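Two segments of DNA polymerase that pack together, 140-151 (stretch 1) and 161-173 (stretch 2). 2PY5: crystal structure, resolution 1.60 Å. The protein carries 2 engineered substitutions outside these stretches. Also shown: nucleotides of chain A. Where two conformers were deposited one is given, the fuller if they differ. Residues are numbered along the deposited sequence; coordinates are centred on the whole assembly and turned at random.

Stretch 1 (140-151) TVLKGDIDYHKE
Stretch 2, residues 161-173: EEYAYIKNDIQII

Residues 161-173 form one unbroken stretch of helix, and the first part of 140-151, to about I146, runs along it in an extended, irregular course. The two run antiparallel: T140 CA lies 7.1 Å from I172 CA, V141 CA lies 6.4 Å from N168 CA, L142 CA lies 6.8 Å from Y165 CA, and I146 CA lies 6.5 Å from E162 CA.

T140 contributes its backbone: N168 ND2 donates to T140 O at 3.0 Å. V141 (phi/psi -139/136, chi1 p) is extended, and its CG2 meets I172 CD1 at 4.0 Å. L142 N then donates to N168 OD1 at 2.9 Å, nearly straight at 170°. N168, with chi1 t and CB toward stretch 1, thus uses both ends of its amide, which can donate and accept at once, to clamp the peptide groups around V141. The CA-to-CB bond of L142 also points toward the helix (side chain m, t); L142 CD1 lies 3.9 Å from A164 CB and 3.5 Å from A164 O.

The CA-to-CB bond of K143 points away from the helix (chi1 m, the rest t), yet K143 O accepts a 2.6 Å hydrogen bond from Y165 OH, near the plane of the ring. G144, at phi/psi 94/-177, suits glycine doubly: a CB here would jam against the preceding carbonyl and sit 2.7 Å from Y165 OH. The CA-to-CB bond of D145 (-125/166, chi1 m) points away, while D145 C and I146 N lie over one face of the Y165 ring (chi1 -87°, chi2 -55°).

I146 (-87°, -167°) is buried; I146 CG1 packs 3.7 Å from Y165 CD2 and I146 CD1 4.2 Å from I166 CG1, an apolar fit. A type I turn, D147 to K150, then leads the chain off the helix, and Y148 lays one ring face against nucleotide DT7 of chain A. The extended K150 reaches back, but K150 NZ stays 4.6 Å from E162 OE2, beyond a salt bridge.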

# COMPACT_ATOMS: atom_id res chain seq x y z
N THR F 140 -24.08 3.35 2.81
CA THR F 140 -24.56 4.63 3.34
C THR F 140 -23.49 5.28 4.22
O THR F 140 -22.90 4.62 5.06
CB THR F 140 -25.84 4.46 4.17
OG1 THR F 140 -26.86 3.86 3.36
CG2 THR F 140 -26.34 5.81 4.68
N VAL F 141 -23.24 6.57 3.99
CA VAL F 141 -22.28 7.33 4.78
C VAL F 141 -22.82 8.72 5.09
O VAL F 141 -23.39 9.37 4.22
CB VAL F 141 -20.90 7.44 4.08
CG1 VAL F 141 -21.05 8.06 2.69
CG2 VAL F 141 -19.92 8.24 4.94
N LEU F 142 -22.65 9.15 6.33
CA LEU F 142 -23.10 10.48 6.75
C LEU F 142 -22.06 11.52 6.36
O LEU F 142 -20.84 11.27 6.43
CB LEU F 142 -23.34 10.51 8.27
CG LEU F 142 -24.40 9.53 8.80
CD1 LEU F 142 -24.55 9.68 10.32
CD2 LEU F 142 -25.74 9.74 8.12
N LYS F 143 -22.54 12.69 5.94
CA LYS F 143 -21.67 13.79 5.53
C LYS F 143 -21.00 14.45 6.74
O LYS F 143 -21.64 14.68 7.77
CB LYS F 143 -22.46 14.86 4.77
CG LYS F 143 -22.79 14.53 3.33
CD LYS F 143 -23.55 15.68 2.69
CE LYS F 143 -23.80 15.44 1.21
NZ LYS F 143 -24.55 16.58 0.59
N GLY F 144 -19.71 14.75 6.58
CA GLY F 144 -18.95 15.48 7.60
C GLY F 144 -18.21 14.58 8.57
O GLY F 144 -18.21 13.35 8.45
N ASP F 145 -17.57 15.23 9.54
CA ASP F 145 -16.80 14.54 10.56
C ASP F 145 -17.28 14.93 11.94
O ASP F 145 -18.02 15.90 12.11
CB ASP F 145 -15.31 14.91 10.46
CG ASP F 145 -14.68 14.50 9.14
OD1 ASP F 145 -15.10 13.48 8.54
OD2 ASP F 145 -13.74 15.21 8.71
N ILE F 146 -16.86 14.15 12.94
CA ILE F 146 -17.01 14.55 14.32
C ILE F 146 -16.10 15.77 14.58
O ILE F 146 -15.02 15.89 13.99
CB ILE F 146 -16.72 13.36 15.28
CG1 ILE F 146 -18.00 12.53 15.49
CG2 ILE F 146 -16.19 13.83 16.63
CD1 ILE F 146 -17.95 11.54 16.63
N ASP F 147 -16.55 16.69 15.43
CA ASP F 147 -15.69 17.75 15.93
C ASP F 147 -14.68 17.10 16.87
O ASP F 147 -15.00 16.84 18.02
CB ASP F 147 -16.53 18.79 16.67
CG ASP F 147 -15.71 19.94 17.25
OD1 ASP F 147 -14.47 19.92 17.17
OD2 ASP F 147 -16.33 20.88 17.80
N TYR F 148 -13.47 16.84 16.37
CA TYR F 148 -12.49 16.04 17.13
C TYR F 148 -12.03 16.71 18.41
O TYR F 148 -11.80 16.04 19.42
CB TYR F 148 -11.23 15.77 16.29
CG TYR F 148 -11.49 15.13 14.94
CD1 TYR F 148 -10.99 15.72 13.78
CD2 TYR F 148 -12.24 13.97 14.82
CE1 TYR F 148 -11.21 15.15 12.54
CE2 TYR F 148 -12.48 13.39 13.57
CZ TYR F 148 -11.95 14.00 12.44
OH TYR F 148 -12.16 13.47 11.19
N HIS F 149 -11.88 18.03 18.37
CA HIS F 149 -11.19 18.74 19.44
C HIS F 149 -12.11 19.40 20.45
O HIS F 149 -11.64 20.12 21.33
CB HIS F 149 -10.23 19.76 18.81
CG HIS F 149 -9.32 19.15 17.80
ND1 HIS F 149 -8.37 18.20 18.12
CD2 HIS F 149 -9.26 19.30 16.45
CE1 HIS F 149 -7.74 17.82 17.03
NE2 HIS F 149 -8.26 18.48 16.00
N LYS F 150 -13.42 19.14 20.34
CA LYS F 150 -14.38 19.65 21.31
C LYS F 150 -14.01 19.19 22.71
O LYS F 150 -13.55 18.04 22.92
CB LYS F 150 -15.81 19.20 20.97
CG LYS F 150 -16.82 19.51 22.08
CD LYS F 150 -18.25 19.31 21.67
CE LYS F 150 -19.18 19.54 22.86
NZ LYS F 150 -20.61 19.42 22.51
N GLU F 151 -14.20 20.09 23.67
CA GLU F 151 -13.96 19.80 25.08
C GLU F 151 -14.94 18.73 25.56
O GLU F 151 -16.16 18.94 25.52
CB GLU F 151 -14.13 21.09 25.89
CG GLU F 151 -14.16 20.92 27.41
CD GLU F 151 -12.84 20.45 27.99
OE1 GLU F 151 -11.81 20.49 27.28
OE2 GLU F 151 -12.84 20.06 29.19
N GLU F 161 -26.04 13.39 17.40
CA GLU F 161 -25.24 13.59 16.19
C GLU F 161 -23.93 12.79 16.24
O GLU F 161 -23.55 12.12 15.26
CB GLU F 161 -24.95 15.08 16.00
CG GLU F 161 -26.20 15.93 15.70
CD GLU F 161 -26.96 16.42 16.95
OE1 GLU F 161 -26.59 16.07 18.10
OE2 GLU F 161 -27.95 17.15 16.77
N GLU F 162 -23.23 12.85 17.37
CA GLU F 162 -22.02 12.06 17.57
C GLU F 162 -22.31 10.56 17.53
O GLU F 162 -21.56 9.78 16.93
CB GLU F 162 -21.39 12.42 18.92
CG GLU F 162 -20.80 13.83 18.95
CD GLU F 162 -20.54 14.33 20.36
OE1 GLU F 162 -21.00 13.71 21.35
OE2 GLU F 162 -19.88 15.37 20.49
N TYR F 163 -23.41 10.16 18.17
CA TYR F 163 -23.86 8.77 18.21
C TYR F 163 -24.11 8.24 16.80
O TYR F 163 -23.71 7.13 16.47
CB TYR F 163 -25.15 8.70 19.05
CG TYR F 163 -25.70 7.31 19.35
CD1 TYR F 163 -25.52 6.72 20.60
CD2 TYR F 163 -26.44 6.61 18.40
CE1 TYR F 163 -26.06 5.47 20.89
CE2 TYR F 163 -26.96 5.35 18.67
CZ TYR F 163 -26.77 4.79 19.92
OH TYR F 163 -27.30 3.55 20.20
N ALA F 164 -24.78 9.05 15.99
CA ALA F 164 -25.08 8.69 14.60
C ALA F 164 -23.81 8.51 13.77
O ALA F 164 -23.72 7.59 12.95
CB ALA F 164 -26.00 9.74 13.97
N TYR F 165 -22.83 9.39 13.97
CA TYR F 165 -21.55 9.28 13.27
C TYR F 165 -20.82 7.98 13.64
O TYR F 165 -20.26 7.29 12.78
CB TYR F 165 -20.62 10.46 13.59
CG TYR F 165 -20.79 11.68 12.71
CD1 TYR F 165 -20.71 11.59 11.33
CD2 TYR F 165 -21.00 12.94 13.29
CE1 TYR F 165 -20.85 12.72 10.53
CE2 TYR F 165 -21.13 14.07 12.49
CZ TYR F 165 -21.06 13.96 11.12
OH TYR F 165 -21.20 15.08 10.33
N ILE F 166 -20.80 7.66 14.93
CA ILE F 166 -20.12 6.48 15.42
C ILE F 166 -20.80 5.22 14.88
O ILE F 166 -20.14 4.29 14.40
CB ILE F 166 -20.06 6.46 16.98
CG1 ILE F 166 -19.24 7.66 17.50
CG2 ILE F 166 -19.47 5.13 17.49
CD1 ILE F 166 -19.50 8.00 18.98
N LYS F 167 -22.13 5.19 14.94
CA LYS F 167 -22.90 4.08 14.42
C LYS F 167 -22.66 3.89 12.92
O LYS F 167 -22.53 2.76 12.44
CB LYS F 167 -24.39 4.31 14.67
CG LYS F 167 -25.23 3.07 14.45
CD LYS F 167 -26.67 3.34 14.71
CE LYS F 167 -27.51 2.14 14.38
NZ LYS F 167 -28.95 2.38 14.67
N ASN F 168 -22.58 4.99 12.19
CA ASN F 168 -22.34 4.94 10.74
C ASN F 168 -20.94 4.38 10.46
O ASN F 168 -20.77 3.52 9.58
CB ASN F 168 -22.50 6.33 10.12
CG ASN F 168 -22.27 6.34 8.63
OD1 ASN F 168 -21.54 7.18 8.11
ND2 ASN F 168 -22.91 5.41 7.92
N ASP F 169 -19.94 4.87 11.19
CA ASP F 169 -18.57 4.38 11.02
C ASP F 169 -18.46 2.88 11.21
O ASP F 169 -17.87 2.19 10.37
CB ASP F 169 -17.60 5.05 11.99
CG ASP F 169 -17.21 6.45 11.57
OD1 ASP F 169 -17.65 6.91 10.50
OD2 ASP F 169 -16.43 7.08 12.33
N ILE F 170 -18.99 2.37 12.32
CA ILE F 170 -18.89 0.92 12.57
C ILE F 170 -19.76 0.11 11.60
O ILE F 170 -19.40 -1.00 11.25
CB ILE F 170 -19.18 0.55 14.05
CG1 ILE F 170 -20.64 0.83 14.47
CG2 ILE F 170 -18.19 1.29 14.96
CD1 ILE F 170 -20.89 0.61 15.97
N GLN F 171 -20.86 0.68 11.12
CA GLN F 171 -21.74 -0.05 10.21
C GLN F 171 -21.14 -0.12 8.81
O GLN F 171 -21.34 -1.11 8.12
CB GLN F 171 -23.15 0.57 10.17
CG GLN F 171 -24.11 -0.22 9.29
CD GLN F 171 -25.57 0.15 9.46
OE1 GLN F 171 -26.39 -0.10 8.56
NE2 GLN F 171 -25.92 0.72 10.60
N ILE F 172 -20.43 0.93 8.38
CA ILE F 172 -19.75 0.89 7.07
C ILE F 172 -18.77 -0.29 7.04
O ILE F 172 -18.78 -1.10 6.10
CB ILE F 172 -19.00 2.19 6.78
CG1 ILE F 172 -19.99 3.30 6.43
CG2 ILE F 172 -17.99 1.99 5.61
CD1 ILE F 172 -19.43 4.69 6.62
N ILE F 173 -17.93 -0.39 8.07
CA ILE F 173 -16.94 -1.47 8.14
C ILE F 173 -17.63 -2.84 8.32
O ILE F 173 -17.24 -3.82 7.70
CB ILE F 173 -15.86 -1.20 9.20
CG1 ILE F 173 -15.02 0.03 8.81
CG2 ILE F 173 -14.98 -2.42 9.38
CD1 ILE F 173 -14.31 -0.06 7.42
P DT A 7 -11.47 8.48 13.17
OP1 DT A 7 -12.80 7.93 13.47
OP2 DT A 7 -11.30 9.41 12.04
O5' DT A 7 -10.90 9.27 14.44
C5' DT A 7 -10.79 8.64 15.71
C4' DT A 7 -10.24 9.66 16.69
O4' DT A 7 -8.96 10.13 16.23
C3' DT A 7 -11.06 10.94 16.87
O3' DT A 7 -12.11 10.79 17.83
C2' DT A 7 -10.00 11.90 17.38
C1' DT A 7 -8.75 11.47 16.62
N1 DT A 7 -8.46 12.31 15.39
C2 DT A 7 -7.75 13.47 15.58
O2 DT A 7 -7.36 13.85 16.67
N3 DT A 7 -7.51 14.18 14.44
C4 DT A 7 -7.89 13.85 13.15
O4 DT A 7 -7.61 14.57 12.19
C5 DT A 7 -8.64 12.62 13.02
C7 DT A 7 -9.10 12.17 11.67
C6 DT A 7 -8.89 11.90 14.13